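Local coordinates for polysialic acid O-acetyltransferase (Escherichia coli, PDB 3JQY), which catalyses the O-acetylation of capsular polysialic acid, transferring acetyl groups from acetyl-CoA to long sialic acid polymers, at residues Cys125-Gly130 / Leu141-Gly146; Lys162-Ser167 / Val176-Gly181. All blocks are in the same frame, centred on the assembly; numbering follows the deposited sequence.

Contacts 1 and 2 lie in series along the chain and stack in the left-handed beta-helix, their centres about 5 Å apart. Each joins a strand of one parallel sheet to a strand of another, two strands later: 126-129 to 139-142 in contact 1, 164-166 to 176-178 in contact 2, with a short third-sheet strand (134-135 or 171-172) between. Strands 126-129 and 164-166 are neighbours, as are 139-142 and 176-178. Two probable backbone hydrogen bonds tie them together, from I166 N to T128 O and from G130 N to I166 O, both 2.8 Å. Contact 1 supplies D145 and G146, and contact 2 K180, to the acetyl-CoA site inferred by similarity; both reach a second subunit.

Contact 1 of 2, residues Cys125-Gly130 / Leu141-Gly146; sequences CNVTIG and LRASDG
V127 divides its two methyl groups between L141 and A143, and this fork is the middle of a wholly apolar contact. With CG1 anti to the backbone N (chi1 172°), CG1 meets L141 CD1 at 3.6 Å, while CG2 turns to A143 CB at 3.8 Å. The same L141 CD1 also takes I129 CD1 from the next inward-facing position, 3.8 Å away, so one methyl bridges two residues of the facing strand. At the other end C125 SG closes on A143 CB at 3.5 Å, making A143 CB the second shared atom. All five of these residues are buried, consistent with the packed interior of a beta-helix coil.

Outside this packing the contact is looser. N126 and T128 point away from the partner segment and are partly exposed, and beyond A143 the chain turns outward through D145 to the exposed G146, both acetyl-CoA-binding by similarity. The turn contains a weak hydrogen bond from G146 N to S144 OG, 3.3 Å long and bent to 143°, and D145 OD2 pairs with K180 NZ and N159 ND2. At phi 95° a CB on G146 would run into D145 O, so the position calls for glycine.

Strand 126-129 runs between 105-108 and 164-166, whereas strand 139-142 runs between 119-121 and 176-178, with R142 packing on Y192 of the second subunit.

Contact 2 of 2, residues Lys162-Ser167 / Val176-Gly181; sequences KDIIIS and VSIMKG
I164 lies against the carbonyl oxygens of two successive peptide groups, those following I178 and M179, above their planes, in a coil of the left-handed parallel beta-helix. Its CD1 stands nearly straight over M179 O and also reaches I178 O, both at 3.5 Å, while its CG1 comes obliquely to M179 O at 3.4 Å. A third flat group, the K162-D163 peptide, has G181 N almost directly above its oxygen, K162 O: this hydrogen bond is weak, 3.1 Å long with an angle of 141° at the hydrogen. Strands 164-166 and 176-178 belong to different sheets; the touching parts, 162-166 and 178-181, run 126° apart.

On the buried side, I164 CG2, anti to the backbone N, meets I178 CG2 at 3.8 Å. I166 CD1 lies 3.9 Å from I178 CD1, though less certainly, since I166 has two conformers. An alanine at I164 would probably open a gap beside I178 CG2 and leave the carbonyls of I178 and M179 without the branch that covers them.

Towards solvent the contact passes to backbone and lysine stems. K180, an acetyl-CoA-binding residue by similarity, lays its CB 3.7 Å from K162 O, but its chain leads away to its salt bridge with D145. D163 OD1 instead accepts a hydrogen bond from N126 N. At the turn G181 adopts a positive phi of 80°, and K162 CB sits 3.5 Å from G181 CA.

Contact 1 of 2, residues Cys125-Gly130 / Leu141-Gly146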
ATOM      1  N   CYS B 125      -0.340   5.299 -25.512  1.00 13.58           N
ATOM      2  CA  CYS B 125       0.349   4.021 -25.423  1.00 14.13           C
ATOM      3  C   CYS B 125      -0.651   2.891 -25.203  1.00 18.36           C
ATOM      4  O   CYS B 125      -1.860   3.108 -25.216  1.00 17.39           O
ATOM      5  CB  CYS B 125       1.421   4.038 -24.327  1.00 14.77           C
ATOM      6  SG  CYS B 125       0.785   4.210 -22.651  1.00 17.08           S
ATOM      7  N   ASN B 126      -0.148   1.680 -25.017  1.00 15.05           N
ATOM      8  CA  ASN B 126      -1.028   0.517 -24.987  1.00 11.18           C
ATOM      9  C   ASN B 126      -0.880  -0.255 -23.698  1.00 14.22           C
ATOM     10  O   ASN B 126       0.228  -0.445 -23.209  1.00 12.72           O
ATOM     11  CB  ASN B 126      -0.724  -0.400 -26.169  1.00 15.92           C
ATOM     12  CG  ASN B 126      -0.821   0.322 -27.502  1.00 21.87           C
ATOM     13  OD1 ASN B 126      -0.007   0.106 -28.401  1.00 29.91           O
ATOM     14  ND2 ASN B 126      -1.811   1.197 -27.626  1.00 15.01           N
ATOM     15  N   VAL B 127      -2.003  -0.689 -23.141  1.00 11.04           N
ATOM     16  CA  VAL B 127      -1.970  -1.603 -22.015  1.00  9.46           C
ATOM     17  C   VAL B 127      -2.811  -2.808 -22.395  1.00 13.00           C
ATOM     18  O   VAL B 127      -3.959  -2.663 -22.796  1.00 11.12           O
ATOM     19  CB  VAL B 127      -2.499  -0.952 -20.724  1.00 10.50           C
ATOM     20  CG1 VAL B 127      -2.622  -1.994 -19.631  1.00 12.30           C
ATOM     21  CG2 VAL B 127      -1.563   0.183 -20.283  1.00 12.45           C
ATOM     22  N   THR B 128      -2.219  -3.993 -22.304  1.00 10.90           N
ATOM     23  CA  THR B 128      -2.870  -5.213 -22.758  1.00 13.14           C
ATOM     24  C   THR B 128      -2.799  -6.280 -21.677  1.00 13.15           C
ATOM     25  O   THR B 128      -1.748  -6.481 -21.059  1.00 13.09           O
ATOM     26  CB  THR B 128      -2.177  -5.766 -24.013  1.00 12.53           C
ATOM     27  OG1 THR B 128      -2.374  -4.856 -25.104  1.00 20.73           O
ATOM     28  CG2 THR B 128      -2.749  -7.125 -24.377  1.00 26.67           C
ATOM     29  N   ILE B 129      -3.922  -6.942 -21.429  1.00 11.61           N
ATOM     30  CA  ILE B 129      -3.941  -8.110 -20.550  1.00 11.06           C
ATOM     31  C   ILE B 129      -4.447  -9.287 -21.364  1.00 11.40           C
ATOM     32  O   ILE B 129      -5.467  -9.184 -22.035  1.00 14.04           O
ATOM     33  CB  ILE B 129      -4.868  -7.906 -19.327  1.00 12.65           C
ATOM     34  CG1 ILE B 129      -4.453  -6.647 -18.554  1.00 15.53           C
ATOM     35  CG2 ILE B 129      -4.838  -9.135 -18.418  1.00 13.40           C
ATOM     36  CD1 ILE B 129      -5.188  -6.463 -17.249  1.00 15.40           C
ATOM     37  N   GLY B 130      -3.731 -10.402 -21.301  1.00 12.50           N
ATOM     38  CA  GLY B 130      -4.062 -11.576 -22.093  1.00 11.62           C
ATOM     39  C   GLY B 130      -5.286 -12.313 -21.600  1.00 13.18           C
ATOM     40  O   GLY B 130      -5.984 -11.860 -20.691  1.00 12.80           O
ATOM     41  N   LEU B 141      -1.952  -0.612 -13.297  1.00  9.77           N
ATOM     42  CA  LEU B 141      -1.077  -0.674 -14.468  1.00 12.02           C
ATOM     43  C   LEU B 141      -0.789   0.754 -14.922  1.00 10.58           C
ATOM     44  O   LEU B 141      -1.648   1.409 -15.519  1.00 12.26           O
ATOM     45  CB  LEU B 141      -1.724  -1.499 -15.587  1.00  9.61           C
ATOM     46  CG  LEU B 141      -2.255  -2.882 -15.184  1.00 12.56           C
ATOM     47  CD1 LEU B 141      -2.852  -3.634 -16.380  1.00 14.08           C
ATOM     48  CD2 LEU B 141      -1.155  -3.720 -14.518  1.00 13.45           C
ATOM     49  N   ARG B 142       0.411   1.244 -14.609  1.00  8.93           N
ATOM     50  CA  ARG B 142       0.737   2.658 -14.805  1.00  9.85           C
ATOM     51  C   ARG B 142       1.714   2.856 -15.963  1.00  9.33           C
ATOM     52  O   ARG B 142       2.926   2.838 -15.770  1.00 13.08           O
ATOM     53  CB  ARG B 142       1.310   3.260 -13.515  1.00 14.09           C
ATOM     54  CG  ARG B 142       1.380   4.784 -13.519  1.00 14.19           C
ATOM     55  CD  ARG B 142       1.999   5.352 -12.230  1.00 14.89           C
ATOM     56  NE  ARG B 142       1.218   5.027 -11.034  1.00 17.86           N
ATOM     57  CZ  ARG B 142       0.095   5.642 -10.673  1.00 25.49           C
ATOM     58  NH1 ARG B 142      -0.401   6.625 -11.419  1.00 24.87           N
ATOM     59  NH2 ARG B 142      -0.539   5.269  -9.564  1.00 18.42           N
ATOM     60  N   ALA B 143       1.179   3.044 -17.167  1.00 11.36           N
ATOM     61  CA  ALA B 143       2.010   3.125 -18.371  1.00 10.39           C
ATOM     62  C   ALA B 143       2.544   4.530 -18.628  1.00 14.56           C
ATOM     63  O   ALA B 143       3.366   4.733 -19.525  1.00 16.22           O
ATOM     64  CB  ALA B 143       1.239   2.625 -19.582  1.00 13.23           C
ATOM     65  N   SER B 144       2.056   5.495 -17.855  1.00 14.55           N
ATOM     66  CA  SER B 144       2.514   6.879 -17.946  1.00 14.79           C
ATOM     67  C   SER B 144       2.855   7.419 -16.560  1.00 18.10           C
ATOM     68  O   SER B 144       2.144   7.137 -15.589  1.00 16.84           O
ATOM     69  CB  SER B 144       1.432   7.751 -18.580  1.00 16.89           C
ATOM     70  OG  SER B 144       1.753   9.128 -18.442  1.00 24.46           O
ATOM     71  N   ASP B 145       3.930   8.202 -16.470  1.00 16.66           N
ATOM     72  CA  ASP B 145       4.384   8.769 -15.193  1.00 19.44           C
ATOM     73  C   ASP B 145       3.547   9.963 -14.744  1.00 22.03           C
ATOM     74  O   ASP B 145       3.555  10.327 -13.566  1.00 26.89           O
ATOM     75  CB  ASP B 145       5.846   9.224 -15.281  1.00 23.76           C
ATOM     76  CG  ASP B 145       6.830   8.074 -15.221  1.00 26.45           C
ATOM     77  OD1 ASP B 145       6.405   6.903 -15.100  1.00 24.00           O
ATOM     78  OD2 ASP B 145       8.048   8.351 -15.288  1.00 20.75           O
ATOM     79  N   GLY B 146       2.856  10.599 -15.681  1.00 18.50           N
ATOM     80  CA  GLY B 146       1.987  11.712 -15.334  1.00 20.92           C
ATOM     81  C   GLY B 146       2.609  13.089 -15.484  1.00 24.12           C
ATOM     82  O   GLY B 146       1.909  14.048 -15.813  1.00 21.86           O
TER

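Contact 2 of 2, residues Lys162-Ser167 / Val176-Gly181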
ATOM      1  N   LYS B 162       5.330   4.171 -21.968  1.00 11.38           N
ATOM      2  CA  LYS B 162       5.709   2.933 -22.651  1.00 11.33           C
ATOM      3  C   LYS B 162       4.692   1.828 -22.346  1.00 12.22           C
ATOM      4  O   LYS B 162       4.182   1.741 -21.225  1.00 12.90           O
ATOM      5  CB  LYS B 162       7.110   2.494 -22.236  1.00 15.52           C
ATOM      6  CG  LYS B 162       8.200   3.509 -22.586  1.00 20.10           C
ATOM      7  CD  LYS B 162       9.594   2.922 -22.406  1.00 30.14           C
ATOM      8  CE  LYS B 162      10.667   3.921 -22.827  1.00 43.63           C
ATOM      9  NZ  LYS B 162      10.371   4.534 -24.157  1.00 53.20           N
ATOM     10  N   ASP B 163       4.411   0.992 -23.343  1.00 14.33           N
ATOM     11  CA  ASP B 163       3.371  -0.035 -23.239  1.00 11.11           C
ATOM     12  C   ASP B 163       3.570  -1.010 -22.077  1.00 14.13           C
ATOM     13  O   ASP B 163       4.694  -1.371 -21.728  1.00 14.06           O
ATOM     14  CB  ASP B 163       3.301  -0.875 -24.523  1.00 12.53           C
ATOM     15  CG  ASP B 163       2.900  -0.070 -25.748  1.00 19.30           C
ATOM     16  OD1 ASP B 163       2.542   1.118 -25.633  1.00 15.08           O
ATOM     17  OD2 ASP B 163       2.944  -0.652 -26.849  1.00 20.14           O
ATOM     18  N   ILE B 164       2.459  -1.468 -21.509  1.00  9.79           N
ATOM     19  CA  ILE B 164       2.489  -2.578 -20.565  1.00  8.63           C
ATOM     20  C   ILE B 164       1.782  -3.763 -21.207  1.00 12.53           C
ATOM     21  O   ILE B 164       0.688  -3.625 -21.741  1.00 13.02           O
ATOM     22  CB  ILE B 164       1.792  -2.222 -19.230  1.00  9.90           C
ATOM     23  CG1 ILE B 164       2.603  -1.153 -18.497  1.00 10.83           C
ATOM     24  CG2 ILE B 164       1.660  -3.455 -18.361  1.00 13.74           C
ATOM     25  CD1 ILE B 164       1.859  -0.446 -17.387  1.00 11.53           C
ATOM     26  N   ILE B 165       2.417  -4.923 -21.164  1.00  9.33           N
ATOM     27  CA  ILE B 165       1.879  -6.109 -21.822  1.00 12.26           C
ATOM     28  C   ILE B 165       1.885  -7.282 -20.859  1.00 16.37           C
ATOM     29  O   ILE B 165       2.939  -7.832 -20.540  1.00 18.59           O
ATOM     30  CB  ILE B 165       2.688  -6.479 -23.089  1.00 14.61           C
ATOM     31  CG1 ILE B 165       2.794  -5.277 -24.029  1.00 16.14           C
ATOM     32  CG2 ILE B 165       2.045  -7.659 -23.808  1.00 21.13           C
ATOM     33  CD1 ILE B 165       1.462  -4.705 -24.460  1.00 27.55           C
ATOM     34  N   ILE B 166       0.706  -7.639 -20.367  1.00  9.05           N
ATOM     35  CA  ILE B 166       0.565  -8.820 -19.532  0.54 11.58           C
ATOM     36  C   ILE B 166       0.103  -9.978 -20.410  1.00 12.55           C
ATOM     37  O   ILE B 166      -0.975  -9.936 -20.988  1.00 13.86           O
ATOM     38  CB  ILE B 166      -0.429  -8.573 -18.382  0.54 11.68           C
ATOM     39  CG1 ILE B 166       0.002  -7.341 -17.578  0.54 15.56           C
ATOM     40  CG2 ILE B 166      -0.548  -9.814 -17.495  0.54 11.71           C
ATOM     41  CD1 ILE B 166      -0.991  -6.905 -16.538  0.54 13.18           C
ATOM     42  N   SER B 167       0.944 -11.002 -20.529  1.00 10.95           N
ATOM     43  CA  SER B 167       0.621 -12.141 -21.383  1.00 16.48           C
ATOM     44  C   SER B 167      -0.568 -12.930 -20.850  1.00 12.73           C
ATOM     45  O   SER B 167      -1.033 -12.701 -19.736  1.00 13.64           O
ATOM     46  CB  SER B 167       1.830 -13.064 -21.533  1.00 14.41           C
ATOM     47  OG  SER B 167       2.873 -12.419 -22.247  1.00 17.25           O
ATOM     48  N   VAL B 176      -0.428  -4.436  -6.145  1.00  8.66           N
ATOM     49  CA  VAL B 176       0.727  -4.455  -7.038  1.00  5.87           C
ATOM     50  C   VAL B 176       0.616  -3.298  -8.011  1.00  9.74           C
ATOM     51  O   VAL B 176      -0.474  -2.997  -8.481  1.00  8.83           O
ATOM     52  CB  VAL B 176       0.723  -5.735  -7.895  1.00  8.33           C
ATOM     53  CG1 VAL B 176       1.632  -5.578  -9.121  1.00  9.86           C
ATOM     54  CG2 VAL B 176       1.139  -6.941  -7.064  1.00  9.84           C
ATOM     55  N   SER B 177       1.742  -2.657  -8.311  1.00  8.13           N
ATOM     56  CA  SER B 177       1.819  -1.730  -9.436  1.00  9.01           C
ATOM     57  C   SER B 177       2.751  -2.314 -10.474  1.00  9.83           C
ATOM     58  O   SER B 177       3.845  -2.808 -10.152  1.00 10.29           O
ATOM     59  CB  SER B 177       2.347  -0.364  -9.007  1.00 14.89           C
ATOM     60  OG  SER B 177       1.340   0.389  -8.367  1.00 13.50           O
ATOM     61  N   ILE B 178       2.308  -2.271 -11.718  1.00  9.36           N
ATOM     62  CA  ILE B 178       3.177  -2.574 -12.840  1.00 10.77           C
ATOM     63  C   ILE B 178       3.451  -1.262 -13.566  1.00 11.85           C
ATOM     64  O   ILE B 178       2.522  -0.567 -13.976  1.00 11.85           O
ATOM     65  CB  ILE B 178       2.544  -3.614 -13.768  1.00 12.43           C
ATOM     66  CG1 ILE B 178       2.327  -4.925 -13.012  1.00 15.88           C
ATOM     67  CG2 ILE B 178       3.429  -3.860 -14.979  1.00 12.69           C
ATOM     68  CD1 ILE B 178       1.796  -6.046 -13.874  1.00 24.23           C
ATOM     69  N   MET B 179       4.727  -0.910 -13.691  1.00 10.03           N
ATOM     70  CA  MET B 179       5.120   0.387 -14.251  1.00 10.95           C
ATOM     71  C   MET B 179       5.367   0.345 -15.760  1.00 13.89           C
ATOM     72  O   MET B 179       5.238  -0.704 -16.391  1.00 13.61           O
ATOM     73  CB  MET B 179       6.350   0.934 -13.517  1.00 15.05           C
ATOM     74  CG  MET B 179       6.149   1.114 -12.013  1.00 13.22           C
ATOM     75  SD  MET B 179       4.646   2.047 -11.618  1.00 20.24           S
ATOM     76  CE  MET B 179       5.004   2.578  -9.942  1.00 20.77           C
ATOM     77  N   LYS B 180       5.712   1.493 -16.343  1.00 13.32           N
ATOM     78  CA  LYS B 180       5.721   1.599 -17.799  1.00 13.20           C
ATOM     79  C   LYS B 180       6.766   0.703 -18.463  1.00 12.54           C
ATOM     80  O   LYS B 180       7.849   0.464 -17.912  1.00 13.51           O
ATOM     81  CB  LYS B 180       5.912   3.051 -18.246  1.00 12.61           C
ATOM     82  CG  LYS B 180       7.293   3.627 -17.939  1.00 14.67           C
ATOM     83  CD  LYS B 180       7.311   5.120 -18.252  1.00 20.35           C
ATOM     84  CE  LYS B 180       8.644   5.754 -17.884  1.00 23.03           C
ATOM     85  NZ  LYS B 180       8.942   5.606 -16.427  1.00 25.49           N
ATOM     86  N   GLY B 181       6.417   0.191 -19.637  1.00 11.24           N
ATOM     87  CA  GLY B 181       7.354  -0.545 -20.463  1.00 14.10           C
ATOM     88  C   GLY B 181       7.566  -1.981 -20.031  1.00 18.34           C
ATOM     89  O   GLY B 181       8.451  -2.663 -20.547  1.00 21.49           O
TER